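Local coordinates for protein serine proteinase inhibitor 1 (Myxoma virus, PDB 6BJ5) that inhibits serine proteases as a member of the serpin family and is important for the virulence of the virus, at residues V66-A71 with R207-M212; Q166-G171 with Y175-M180; T201-K206 with V246-F251; A211-V216 with S230-W235; S297-D302 with T306-D311. All coordinates share one frame; numbering follows the deposited sequence.

In the fold
From the N terminus, contact 1 closes the longest loop, bringing the segment ahead of strand 73-81 to the start of strand 210-217. Contact 2, the hairpin of strands 164-170 and 173-185, is nested inside it. Contact 3 opens at 201-206, before contact 1 has closed, so the two cross; it reaches over to strand 243-258. Contact 4 is nested within contact 3 and begins on the strand where contact 1 ends, sharing A211 and M212. Contact 5 follows in series as a hairpin in the middle of the large sheet, whose last two strands form contact 2. Contacts 3 and 5 meet through F251 with A301 and Y205 with T306.

Contact 1: V66-A71 with R207-M212; sequences VEDSDA and RRQTAM
A71 and T210 make the closest approach, methyl against methyl, with A71 CB 3.6 Å from T210 CG2. The same T210 methyl lies 4.1 Å from A71 O. With chi1 at 52°, T210 has its hydroxyl between backbone N and carbonyl carbon, which puts CG2 beside N and turns it to A71. Two looser contacts flank this methyl pair: D68 OD2 reaches Q209 CG at 4.4 Å, and R207 CD comes to 4.4 Å from D70 O.

Charges play a smaller part. D70 OD1 and R207 NH2 are opposite in sign but 5.7 Å apart, and the arginine is poorly ordered, so any attraction is probably diffuse. No hydrogen bond crosses the contact. Polar order is instead built within 66-71, where D68 OD1 accepts D70 N at 3.1 Å to form an Asx turn. The donor meets the anti side of the carboxylate, 29° out of its plane. The other oxygen, D68 OD2, accepts a bond from H22 NE2 of the other chain, and these two partners together should limit rotation of the carboxylate.

The contact sets the loop between helix 53-58 and strand 73-81 against the start of strand 210-217, whose residues T210-M212 also pair antiparallel with a strand of the other chain.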
# COMPACT_ATOMS: atom_id res chain seq x y z
N VAL A 66 -12.69 3.07 -5.47
CA VAL A 66 -13.64 2.59 -4.50
C VAL A 66 -13.38 3.29 -3.18
O VAL A 66 -12.24 3.67 -2.86
CB VAL A 66 -13.52 1.06 -4.37
CG1 VAL A 66 -14.38 0.51 -3.20
CG2 VAL A 66 -13.89 0.40 -5.69
N GLU A 67 -14.44 3.49 -2.42
CA GLU A 67 -14.33 3.96 -1.05
C GLU A 67 -15.40 3.26 -0.23
O GLU A 67 -16.50 2.99 -0.72
CB GLU A 67 -14.45 5.48 -0.98
CG GLU A 67 -13.10 6.19 -0.93
CD GLU A 67 -13.10 7.54 -1.63
OE1 GLU A 67 -14.09 7.84 -2.34
OE2 GLU A 67 -12.11 8.29 -1.47
N ASP A 68 -15.04 2.92 1.00
CA ASP A 68 -15.95 2.28 1.95
C ASP A 68 -15.46 2.71 3.32
O ASP A 68 -14.33 2.39 3.69
CB ASP A 68 -15.93 0.76 1.79
CG ASP A 68 -16.85 0.04 2.77
OD1 ASP A 68 -17.24 0.63 3.81
OD2 ASP A 68 -17.19 -1.14 2.51
N SER A 69 -16.31 3.40 4.07
CA SER A 69 -15.85 4.04 5.30
C SER A 69 -15.77 3.10 6.52
O SER A 69 -15.05 3.44 7.47
CB SER A 69 -16.74 5.24 5.62
OG SER A 69 -16.61 6.24 4.63
N ASP A 70 -16.47 1.96 6.54
CA ASP A 70 -16.31 1.04 7.67
C ASP A 70 -15.05 0.19 7.50
O ASP A 70 -14.34 -0.09 8.47
CB ASP A 70 -17.49 0.08 7.82
CG ASP A 70 -18.85 0.77 7.79
OD1 ASP A 70 -19.09 1.60 8.69
OD2 ASP A 70 -19.69 0.42 6.95
N ALA A 71 -14.76 -0.20 6.25
CA ALA A 71 -13.68 -1.13 5.97
C ALA A 71 -12.31 -0.47 6.06
O ALA A 71 -11.35 -1.11 6.51
CB ALA A 71 -13.91 -1.74 4.59
N ARG A 207 -15.09 -7.49 9.93
CA ARG A 207 -16.05 -6.84 9.03
C ARG A 207 -16.57 -7.81 7.97
O ARG A 207 -17.74 -7.76 7.59
CB ARG A 207 -15.39 -5.63 8.37
CG ARG A 207 -14.92 -4.48 9.31
CD ARG A 207 -16.05 -3.79 10.09
NE ARG A 207 -16.66 -4.67 11.09
CZ ARG A 207 -17.72 -4.36 11.82
NH1 ARG A 207 -18.20 -5.23 12.70
NH2 ARG A 207 -18.31 -3.18 11.68
N ARG A 208 -15.71 -8.70 7.49
CA ARG A 208 -15.87 -9.66 6.39
C ARG A 208 -15.96 -9.00 5.01
O ARG A 208 -16.16 -9.72 4.04
CB ARG A 208 -17.07 -10.61 6.58
CG ARG A 208 -16.60 -12.08 6.70
CD ARG A 208 -17.67 -13.16 6.45
NE ARG A 208 -18.55 -13.41 7.60
CZ ARG A 208 -19.87 -13.36 7.55
NH1 ARG A 208 -20.47 -13.08 6.40
NH2 ARG A 208 -20.59 -13.60 8.64
N GLN A 209 -15.76 -7.68 4.87
CA GLN A 209 -15.51 -7.10 3.54
C GLN A 209 -14.03 -7.00 3.23
O GLN A 209 -13.66 -6.94 2.05
CB GLN A 209 -16.03 -5.67 3.40
CG GLN A 209 -17.49 -5.44 3.44
CD GLN A 209 -17.94 -5.48 4.85
OE1 GLN A 209 -17.17 -5.15 5.74
NE2 GLN A 209 -19.20 -5.83 5.08
N THR A 210 -13.21 -6.94 4.26
CA THR A 210 -11.77 -6.96 4.08
C THR A 210 -11.24 -8.31 4.57
O THR A 210 -11.81 -8.93 5.47
CB THR A 210 -11.14 -5.77 4.81
OG1 THR A 210 -11.58 -5.74 6.18
CG2 THR A 210 -11.57 -4.48 4.18
N ALA A 211 -10.15 -8.75 3.96
CA ALA A 211 -9.58 -10.04 4.33
C ALA A 211 -8.11 -10.08 3.95
O ALA A 211 -7.66 -9.35 3.06
CB ALA A 211 -10.34 -11.19 3.66
N MET A 212 -7.38 -10.99 4.57
CA MET A 212 -5.97 -11.19 4.25
C MET A 212 -5.80 -12.47 3.46
O MET A 212 -6.25 -13.54 3.89
CB MET A 212 -5.08 -11.20 5.50
CG MET A 212 -3.62 -11.45 5.15
SD MET A 212 -2.44 -11.31 6.51
CE MET A 212 -2.33 -9.53 6.65

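Contact 2: Q166-G171 with Y175-M180; sequences QPFYSG and YKVRMM
V177 lays its CG1 against F168, 3.7 Å from F168 CB, and approaches the phenyl ring obliquely. On the same side of the sheet, Y175 comes next: F168 O lies in the plane of its ring, 3.7 Å from Y175 CD2, while S170 CB meets the ring edge at Y175 CE2, 3.8 Å away. With chi1 at -60°, Y175 CG stands beside its own backbone N, and the ring edge is turned to the 166-171 strand.

These residues belong to a beta hairpin at the border of the large sheet, the region called sheet C in serpins, and Y175 and K176 also pair with a strand of the other chain. Twist is strong, the short axes making 124° rather than running straight antiparallel.

Q166 also packs on the thioether of M179, but the details are doubtful because M179 SD runs too close to V247. The glutamine chain bends at chi2, and its NE2 is hydrogen-bonded to T164 OG1.

Backbone bonds pair Q166 with V177 and F168 with Y175, two in each pair. P167 falls opposite K176 in the non-hydrogen-bonded pair between them, where its missing N-H costs the ladder nothing; P167 CA instead makes a CA-H...O contact with Y175 O at 3.2 Å, 146° at the hydrogen.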
# COMPACT_ATOMS: atom_id res chain seq x y z
N GLN A 166 9.27 -19.80 17.39
CA GLN A 166 9.51 -20.85 16.42
C GLN A 166 10.54 -20.35 15.39
O GLN A 166 10.76 -19.15 15.29
CB GLN A 166 8.22 -21.29 15.70
CG GLN A 166 7.15 -21.89 16.61
CD GLN A 166 7.46 -23.30 17.06
OE1 GLN A 166 8.09 -24.07 16.35
NE2 GLN A 166 7.04 -23.64 18.28
N PRO A 167 11.21 -21.28 14.72
CA PRO A 167 12.18 -20.86 13.68
C PRO A 167 11.51 -20.40 12.38
O PRO A 167 10.41 -20.83 12.01
CB PRO A 167 13.02 -22.13 13.45
CG PRO A 167 12.14 -23.26 13.86
CD PRO A 167 11.29 -22.73 15.00
N PHE A 168 12.22 -19.51 11.66
CA PHE A 168 11.82 -18.97 10.37
C PHE A 168 13.02 -19.07 9.44
O PHE A 168 14.06 -18.45 9.71
CB PHE A 168 11.38 -17.50 10.51
CG PHE A 168 10.73 -16.91 9.28
CD1 PHE A 168 9.35 -16.90 9.15
CD2 PHE A 168 11.50 -16.30 8.29
CE1 PHE A 168 8.74 -16.33 8.04
CE2 PHE A 168 10.91 -15.75 7.16
CZ PHE A 168 9.52 -15.75 7.04
N TYR A 169 12.88 -19.80 8.34
CA TYR A 169 14.02 -20.16 7.49
C TYR A 169 14.08 -19.25 6.26
O TYR A 169 13.26 -19.37 5.34
CB TYR A 169 13.96 -21.64 7.10
CG TYR A 169 13.83 -22.57 8.29
CD1 TYR A 169 14.90 -22.79 9.16
CD2 TYR A 169 12.63 -23.24 8.54
CE1 TYR A 169 14.77 -23.63 10.26
CE2 TYR A 169 12.50 -24.08 9.63
CZ TYR A 169 13.56 -24.27 10.48
OH TYR A 169 13.41 -25.12 11.56
N SER A 170 15.04 -18.33 6.25
CA SER A 170 15.30 -17.41 5.14
C SER A 170 16.61 -17.81 4.45
O SER A 170 17.70 -17.34 4.80
CB SER A 170 15.36 -15.98 5.66
OG SER A 170 15.98 -15.12 4.73
N GLY A 171 16.49 -18.64 3.42
CA GLY A 171 17.68 -19.16 2.76
C GLY A 171 18.43 -20.03 3.74
O GLY A 171 17.94 -21.08 4.16
N TYR A 175 15.73 -17.49 11.90
CA TYR A 175 15.34 -16.46 12.85
C TYR A 175 14.39 -17.07 13.85
O TYR A 175 13.80 -18.12 13.62
CB TYR A 175 14.65 -15.26 12.17
CG TYR A 175 15.52 -14.56 11.15
CD1 TYR A 175 16.23 -13.41 11.48
CD2 TYR A 175 15.62 -15.05 9.86
CE1 TYR A 175 17.02 -12.77 10.53
CE2 TYR A 175 16.41 -14.42 8.91
CZ TYR A 175 17.11 -13.29 9.25
OH TYR A 175 17.88 -12.67 8.29
N LYS A 176 14.22 -16.37 14.96
CA LYS A 176 13.27 -16.78 15.98
C LYS A 176 12.15 -15.78 15.93
O LYS A 176 12.36 -14.58 16.18
CB LYS A 176 13.89 -16.80 17.38
CG LYS A 176 12.88 -17.09 18.45
CD LYS A 176 13.48 -17.05 19.83
CE LYS A 176 13.60 -15.62 20.29
NZ LYS A 176 14.04 -15.54 21.70
N VAL A 177 10.96 -16.24 15.55
CA VAL A 177 9.85 -15.32 15.43
C VAL A 177 8.79 -15.77 16.40
O VAL A 177 8.76 -16.91 16.87
CB VAL A 177 9.28 -15.24 14.01
CG1 VAL A 177 10.37 -14.89 13.00
CG2 VAL A 177 8.58 -16.50 13.67
N ARG A 178 7.91 -14.84 16.70
CA ARG A 178 6.76 -15.01 17.55
C ARG A 178 5.66 -15.59 16.67
O ARG A 178 5.00 -14.86 15.92
CB ARG A 178 6.41 -13.63 18.08
CG ARG A 178 5.74 -13.52 19.36
CD ARG A 178 6.61 -13.88 20.50
NE ARG A 178 5.67 -14.35 21.50
CZ ARG A 178 5.73 -15.54 22.07
NH1 ARG A 178 6.72 -16.37 21.75
NH2 ARG A 178 4.79 -15.88 22.94
N MET A 179 5.49 -16.90 16.73
CA MET A 179 4.52 -17.54 15.86
C MET A 179 3.17 -17.88 16.45
O MET A 179 3.05 -18.56 17.47
CB MET A 179 5.13 -18.81 15.24
CG MET A 179 4.20 -19.56 14.31
SD MET A 179 4.96 -21.03 13.60
CE MET A 179 6.35 -20.32 12.73
N MET A 180 2.14 -17.40 15.76
CA MET A 180 0.76 -17.66 16.13
C MET A 180 0.30 -19.00 15.56
O MET A 180 0.88 -19.53 14.61
CB MET A 180 -0.14 -16.53 15.61
CG MET A 180 0.35 -15.15 15.99
SD MET A 180 -0.81 -13.86 15.46
CE MET A 180 -0.72 -13.94 13.65

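Contact 3: T201-K206 with V246-F251; sequences TELPYK and VVMPKF
L203 reaches from one sheet to another here, toward M248 and V246. It belongs to the small antiparallel sheet that corresponds to serpin sheet B, whereas 246-249 is the first part of strand 243-258, in the region of sheet C. Starting at the backbone, L203 CB is still 6.2 Å from M248 SD. A chi1 of -53° carries CG to the side of the backbone N, and at L203 CG the distance to M248 SD has dropped to 5.1 Å. There the chain forks and its two methyls find different partners. L203 CD1 touches M248 SD at 3.8 Å, while L203 CD2 lies 4.3 Å from V246 CG1, a looser fit.

M248 comes from strand 243-258, and the two side chains slide past one another in opposite directions. M248 CG stands between backbone N and carbonyl carbon (chi1 76°); the chain then runs extended to the sulfur before bending at its last torsion.

All three residues are buried and no hydrogen bond joins the segments, so apolar packing alone bridges them. W154 adds to the wall around L203, and L186 packs on V246. V246 and V247 also pair in parallel with a strand of the other chain. The bend in M248 leaves CE 4.6 Å from L203 CD1, farther than SD, which makes sulfur the touching atom.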
# COMPACT_ATOMS: atom_id res chain seq x y z
N THR A 201 -4.40 -18.60 1.24
CA THR A 201 -5.36 -18.84 2.30
C THR A 201 -5.99 -17.51 2.70
O THR A 201 -5.28 -16.52 2.88
CB THR A 201 -4.65 -19.48 3.51
OG1 THR A 201 -4.01 -20.70 3.10
CG2 THR A 201 -5.62 -19.75 4.65
N GLU A 202 -7.30 -17.50 2.88
CA GLU A 202 -8.03 -16.27 3.15
C GLU A 202 -8.38 -16.17 4.62
O GLU A 202 -9.20 -16.94 5.13
CB GLU A 202 -9.29 -16.16 2.28
CG GLU A 202 -9.92 -14.80 2.45
CD GLU A 202 -10.99 -14.48 1.45
OE1 GLU A 202 -10.73 -14.58 0.23
OE2 GLU A 202 -12.07 -14.05 1.89
N LEU A 203 -7.79 -15.20 5.29
CA LEU A 203 -8.08 -14.90 6.67
C LEU A 203 -9.04 -13.73 6.71
O LEU A 203 -8.63 -12.59 6.45
CB LEU A 203 -6.80 -14.56 7.42
CG LEU A 203 -5.67 -15.57 7.32
CD1 LEU A 203 -4.38 -14.91 7.74
CD2 LEU A 203 -5.96 -16.73 8.24
N PRO A 204 -10.33 -13.94 6.96
CA PRO A 204 -11.26 -12.81 6.98
C PRO A 204 -11.17 -11.98 8.26
O PRO A 204 -10.99 -12.50 9.36
CB PRO A 204 -12.63 -13.48 6.87
CG PRO A 204 -12.42 -14.84 7.43
CD PRO A 204 -11.03 -15.24 7.02
N TYR A 205 -11.38 -10.67 8.10
CA TYR A 205 -11.46 -9.77 9.24
C TYR A 205 -12.89 -9.73 9.72
O TYR A 205 -13.79 -10.25 9.07
CB TYR A 205 -10.99 -8.36 8.87
CG TYR A 205 -9.52 -8.29 8.58
CD1 TYR A 205 -8.59 -8.35 9.61
CD2 TYR A 205 -9.06 -8.20 7.27
CE1 TYR A 205 -7.25 -8.32 9.33
CE2 TYR A 205 -7.74 -8.16 6.98
CZ TYR A 205 -6.83 -8.23 8.01
OH TYR A 205 -5.49 -8.21 7.72
N LYS A 206 -13.10 -9.11 10.89
CA LYS A 206 -14.40 -9.20 11.54
C LYS A 206 -15.48 -8.48 10.74
O LYS A 206 -16.66 -8.85 10.80
CB LYS A 206 -14.30 -8.67 12.98
CG LYS A 206 -15.62 -8.33 13.67
CD LYS A 206 -15.38 -7.73 15.06
CE LYS A 206 -16.63 -7.08 15.66
NZ LYS A 206 -16.26 -6.00 16.62
N VAL A 246 -3.41 -22.87 10.84
CA VAL A 246 -2.65 -21.72 10.38
C VAL A 246 -1.57 -21.43 11.42
O VAL A 246 -1.88 -21.21 12.60
CB VAL A 246 -3.56 -20.50 10.18
CG1 VAL A 246 -2.78 -19.29 9.72
CG2 VAL A 246 -4.65 -20.86 9.20
N VAL A 247 -0.31 -21.49 11.00
CA VAL A 247 0.83 -21.18 11.84
C VAL A 247 1.55 -20.02 11.16
O VAL A 247 2.23 -20.20 10.14
CB VAL A 247 1.75 -22.39 12.01
CG1 VAL A 247 2.97 -22.04 12.87
CG2 VAL A 247 0.97 -23.59 12.57
N MET A 248 1.39 -18.81 11.68
CA MET A 248 2.00 -17.67 11.01
C MET A 248 2.53 -16.70 12.04
O MET A 248 2.00 -16.63 13.16
CB MET A 248 0.99 -16.98 10.07
CG MET A 248 -0.02 -16.13 10.79
SD MET A 248 -1.10 -15.25 9.64
CE MET A 248 0.05 -14.26 8.72
N PRO A 249 3.58 -15.95 11.72
CA PRO A 249 4.19 -15.04 12.68
C PRO A 249 3.36 -13.79 12.90
O PRO A 249 2.71 -13.28 11.99
CB PRO A 249 5.52 -14.63 12.03
CG PRO A 249 5.59 -15.39 10.72
CD PRO A 249 4.20 -15.82 10.39
N LYS A 250 3.41 -13.29 14.13
CA LYS A 250 3.17 -11.87 14.33
C LYS A 250 4.21 -11.09 13.54
O LYS A 250 5.36 -11.52 13.39
CB LYS A 250 3.30 -11.50 15.82
CG LYS A 250 2.27 -12.12 16.68
CD LYS A 250 2.57 -11.86 18.14
CE LYS A 250 2.38 -10.41 18.44
NZ LYS A 250 2.37 -10.18 19.90
N PHE A 251 3.80 -9.93 13.01
CA PHE A 251 4.78 -9.08 12.36
C PHE A 251 4.37 -7.62 12.41
O PHE A 251 3.18 -7.27 12.44
CB PHE A 251 5.05 -9.52 10.92
CG PHE A 251 3.86 -9.48 10.01
CD1 PHE A 251 3.52 -8.30 9.34
CD2 PHE A 251 3.10 -10.62 9.80
CE1 PHE A 251 2.42 -8.27 8.47
CE2 PHE A 251 2.00 -10.59 8.94
CZ PHE A 251 1.66 -9.40 8.28

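Contact 4: A211-V216 with S230-W235; sequences AMLLVV and SLVRFW
Strand 211-216 faces helix 230-235 without any backbone contact: the nearest CA atoms, those of L213 and W235, are 9.1 Å apart, and side chains fill the distance. The helix keeps its own bonds, such as W235 N to L231 O at 2.9 Å.

V215 meets W235 with one methyl: V215 CG2 is 4.0 Å from both W235 CZ3 and CH2, at the six-membered end of the indole. It comes in obliquely, the two side chains crossing at about a right angle. V215 has CG1 anti to N (chi1 -178°), which brings CG2 beside N. Two residues back along the strand, L213 CD1 lies 4.3 Å from V232 CG1, a looser contact one helical turn before W235. L231 O also lies 3.3 Å above one face of the W235 indole, offset toward its rim.

The helix thus packs on the sheet of strands 188-191, 198-204 and 210-217, serpin sheet B, which a strand of the other chain extends; V200 of the same chain and L19 of the other chain also pack on W235. With apolar groups alone meeting across the segments, cohesion comes from burial and shape rather than directed bonds, while the buried indole NE1 is satisfied by Y198 OH.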
# COMPACT_ATOMS: atom_id res chain seq x y z
N ALA A 211 -10.15 -8.75 3.96
CA ALA A 211 -9.58 -10.04 4.33
C ALA A 211 -8.11 -10.08 3.95
O ALA A 211 -7.66 -9.35 3.06
CB ALA A 211 -10.34 -11.19 3.66
N MET A 212 -7.38 -10.99 4.57
CA MET A 212 -5.97 -11.19 4.25
C MET A 212 -5.80 -12.47 3.46
O MET A 212 -6.25 -13.54 3.89
CB MET A 212 -5.08 -11.20 5.50
CG MET A 212 -3.62 -11.45 5.15
SD MET A 212 -2.44 -11.31 6.51
CE MET A 212 -2.33 -9.53 6.65
N LEU A 213 -5.20 -12.35 2.30
CA LEU A 213 -4.73 -13.49 1.54
C LEU A 213 -3.31 -13.74 1.98
O LEU A 213 -2.47 -12.82 1.92
CB LEU A 213 -4.82 -13.22 0.04
CG LEU A 213 -6.23 -12.90 -0.48
CD1 LEU A 213 -6.17 -12.59 -1.95
CD2 LEU A 213 -7.20 -14.06 -0.21
N LEU A 214 -3.04 -14.95 2.44
CA LEU A 214 -1.70 -15.35 2.84
C LEU A 214 -1.21 -16.34 1.79
O LEU A 214 -1.88 -17.34 1.49
CB LEU A 214 -1.74 -15.94 4.25
CG LEU A 214 -0.50 -16.65 4.82
CD1 LEU A 214 0.61 -15.66 5.12
CD2 LEU A 214 -0.86 -17.43 6.05
N VAL A 215 -0.07 -16.02 1.19
CA VAL A 215 0.54 -16.73 0.08
C VAL A 215 1.85 -17.32 0.59
O VAL A 215 2.78 -16.57 0.91
CB VAL A 215 0.79 -15.78 -1.10
CG1 VAL A 215 1.40 -16.51 -2.32
CG2 VAL A 215 -0.51 -15.06 -1.49
N VAL A 216 1.95 -18.65 0.65
CA VAL A 216 3.15 -19.31 1.17
C VAL A 216 3.79 -20.09 0.02
O VAL A 216 3.30 -21.17 -0.33
CB VAL A 216 2.85 -20.23 2.35
CG1 VAL A 216 4.15 -20.88 2.83
CG2 VAL A 216 2.12 -19.50 3.50
N SER A 230 -5.51 -10.51 -12.43
CA SER A 230 -6.02 -11.79 -12.93
C SER A 230 -5.62 -12.91 -11.98
O SER A 230 -6.47 -13.69 -11.52
CB SER A 230 -5.48 -12.07 -14.34
OG SER A 230 -4.21 -12.70 -14.32
N LEU A 231 -4.35 -12.96 -11.61
CA LEU A 231 -3.89 -14.00 -10.71
C LEU A 231 -4.64 -13.95 -9.40
O LEU A 231 -5.01 -15.00 -8.86
CB LEU A 231 -2.39 -13.86 -10.48
CG LEU A 231 -1.83 -14.96 -9.60
CD1 LEU A 231 -2.14 -16.31 -10.25
CD2 LEU A 231 -0.33 -14.77 -9.44
N VAL A 232 -4.92 -12.75 -8.88
CA VAL A 232 -5.63 -12.62 -7.62
C VAL A 232 -7.06 -13.14 -7.74
O VAL A 232 -7.55 -13.86 -6.86
CB VAL A 232 -5.60 -11.17 -7.11
CG1 VAL A 232 -6.51 -11.03 -5.91
CG2 VAL A 232 -4.17 -10.79 -6.74
N ARG A 233 -7.77 -12.76 -8.81
CA ARG A 233 -9.13 -13.25 -8.96
C ARG A 233 -9.14 -14.76 -9.18
O ARG A 233 -10.04 -15.46 -8.71
CB ARG A 233 -9.84 -12.52 -10.10
CG ARG A 233 -10.10 -11.02 -9.87
CD ARG A 233 -10.96 -10.48 -11.00
NE ARG A 233 -10.36 -10.90 -12.26
CZ ARG A 233 -9.58 -10.14 -13.02
NH1 ARG A 233 -9.30 -8.89 -12.66
NH2 ARG A 233 -9.06 -10.65 -14.14
N PHE A 234 -8.13 -15.27 -9.90
CA PHE A 234 -7.93 -16.71 -10.04
C PHE A 234 -7.83 -17.38 -8.68
O PHE A 234 -8.56 -18.33 -8.39
CB PHE A 234 -6.66 -16.95 -10.86
CG PHE A 234 -6.27 -18.40 -11.00
CD1 PHE A 234 -4.97 -18.73 -11.37
CD2 PHE A 234 -7.18 -19.43 -10.81
CE1 PHE A 234 -4.59 -20.04 -11.53
CE2 PHE A 234 -6.79 -20.74 -10.95
CZ PHE A 234 -5.49 -21.04 -11.32
N TRP A 235 -6.94 -16.86 -7.82
CA TRP A 235 -6.86 -17.34 -6.44
C TRP A 235 -8.23 -17.36 -5.80
O TRP A 235 -8.62 -18.36 -5.19
CB TRP A 235 -5.91 -16.46 -5.62
CG TRP A 235 -4.47 -16.59 -5.98
CD1 TRP A 235 -3.90 -17.61 -6.69
CD2 TRP A 235 -3.43 -15.66 -5.68
NE1 TRP A 235 -2.56 -17.38 -6.83
CE2 TRP A 235 -2.24 -16.19 -6.22
CE3 TRP A 235 -3.38 -14.44 -5.00
CZ2 TRP A 235 -1.00 -15.54 -6.10
CZ3 TRP A 235 -2.14 -13.78 -4.89
CH2 TRP A 235 -0.97 -14.33 -5.44

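Contact 5: S297-D302 with T306-D311; sequences SKIEAD and TTASSD
Strands 297-302 and 306-311 run almost exactly antiparallel, at 176° with axes approaching to 4.6 Å, joined by paired N-H...O bonds between K298 and S309 and between E300 and T307. In the non-hydrogen-bonded pairs the CA atoms are closer, and S297 CA makes a CA-H...O contact with S309 O at 3.1 Å.

The face bearing S297, I299 and A301 is buried. At one end S297 OG and S310 OG share a hydrogen bond of 2.8 Å. Their torsions differ: S297 OG is beside its backbone N (chi1 -57°), S310 OG lies opposite N (chi1 -177°), and this brings the hydroxyls together. Farther along, I299 divides its branches, CG1 lying 4.0 Å from A308 CB and CG2 4.1 Å from T306 CG2. T306 OG1 rests 3.9 Å from A301 CB and is hydrogen-bonded to Y205 OH. On the other face, K298, E300, T307 and S309 are less buried.

F18, I20 and F30 of the other chain pack on the buried face. Within the large sheet, strand 243-258 borders 297-302, and 306-311 lies between strands 142-153 and 297-302, the slot of serpin sheet A that takes up the cleaved reactive-centre loop, consistent with 306-311 being its inserted part.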
# COMPACT_ATOMS: atom_id res chain seq x y z
N SER A 297 4.52 3.26 4.66
CA SER A 297 3.47 2.34 5.07
C SER A 297 3.91 1.61 6.32
O SER A 297 5.11 1.46 6.60
CB SER A 297 3.14 1.32 3.96
OG SER A 297 2.76 1.97 2.75
N LYS A 298 2.94 1.19 7.11
CA LYS A 298 3.22 0.38 8.28
C LYS A 298 2.08 -0.62 8.38
O LYS A 298 0.92 -0.25 8.16
CB LYS A 298 3.36 1.24 9.54
CG LYS A 298 3.91 0.49 10.76
CD LYS A 298 3.81 1.35 12.00
CE LYS A 298 4.20 0.60 13.27
NZ LYS A 298 3.83 1.43 14.47
N ILE A 299 2.42 -1.89 8.63
CA ILE A 299 1.44 -2.95 8.81
C ILE A 299 1.81 -3.70 10.08
O ILE A 299 2.99 -3.96 10.34
CB ILE A 299 1.34 -3.91 7.59
CG1 ILE A 299 0.96 -3.11 6.34
CG2 ILE A 299 0.24 -4.96 7.79
CD1 ILE A 299 0.98 -3.88 5.05
N GLU A 300 0.80 -4.02 10.89
CA GLU A 300 0.98 -4.78 12.12
C GLU A 300 -0.06 -5.89 12.21
O GLU A 300 -1.26 -5.62 12.28
CB GLU A 300 0.87 -3.88 13.35
CG GLU A 300 1.87 -4.27 14.39
CD GLU A 300 1.58 -3.64 15.72
OE1 GLU A 300 2.16 -4.11 16.72
OE2 GLU A 300 0.72 -2.73 15.76
N ALA A 301 0.40 -7.14 12.21
CA ALA A 301 -0.49 -8.28 12.35
C ALA A 301 -0.12 -9.05 13.60
O ALA A 301 1.06 -9.31 13.84
CB ALA A 301 -0.38 -9.19 11.12
N ASP A 302 -1.13 -9.38 14.41
CA ASP A 302 -0.96 -10.14 15.66
C ASP A 302 -2.21 -10.98 15.90
O ASP A 302 -3.07 -11.10 15.02
CB ASP A 302 -0.64 -9.20 16.82
CG ASP A 302 -1.74 -8.20 17.07
OD1 ASP A 302 -2.87 -8.36 16.56
OD2 ASP A 302 -1.46 -7.23 17.81
N THR A 306 -5.34 -6.83 12.59
CA THR A 306 -4.33 -6.13 11.80
C THR A 306 -4.53 -4.62 11.86
O THR A 306 -5.67 -4.13 11.76
CB THR A 306 -4.38 -6.58 10.34
OG1 THR A 306 -3.99 -7.97 10.25
CG2 THR A 306 -3.46 -5.71 9.45
N THR A 307 -3.43 -3.87 11.99
CA THR A 307 -3.44 -2.41 11.90
C THR A 307 -2.51 -2.02 10.76
O THR A 307 -1.33 -2.37 10.77
CB THR A 307 -2.98 -1.75 13.20
OG1 THR A 307 -3.80 -2.20 14.28
CG2 THR A 307 -3.11 -0.21 13.09
N ALA A 308 -3.06 -1.31 9.76
CA ALA A 308 -2.31 -0.99 8.55
C ALA A 308 -2.49 0.47 8.19
O ALA A 308 -3.58 1.03 8.28
CB ALA A 308 -2.75 -1.84 7.35
N SER A 309 -1.41 1.05 7.68
CA SER A 309 -1.39 2.48 7.47
C SER A 309 -0.55 2.80 6.26
O SER A 309 0.49 2.16 6.04
CB SER A 309 -0.81 3.16 8.71
OG SER A 309 -0.89 4.54 8.58
N SER A 310 -0.99 3.77 5.47
CA SER A 310 -0.15 4.18 4.35
C SER A 310 -0.45 5.61 3.94
O SER A 310 -1.62 6.01 3.81
CB SER A 310 -0.33 3.24 3.16
OG SER A 310 0.55 3.63 2.12
N ASP A 311 0.61 6.38 3.70
CA ASP A 311 0.51 7.75 3.21
C ASP A 311 1.39 7.89 1.98
O ASP A 311 2.59 7.59 2.04
CB ASP A 311 0.93 8.75 4.28
CG ASP A 311 0.04 8.67 5.50
OD1 ASP A 311 -1.19 8.77 5.33
OD2 ASP A 311 0.57 8.47 6.61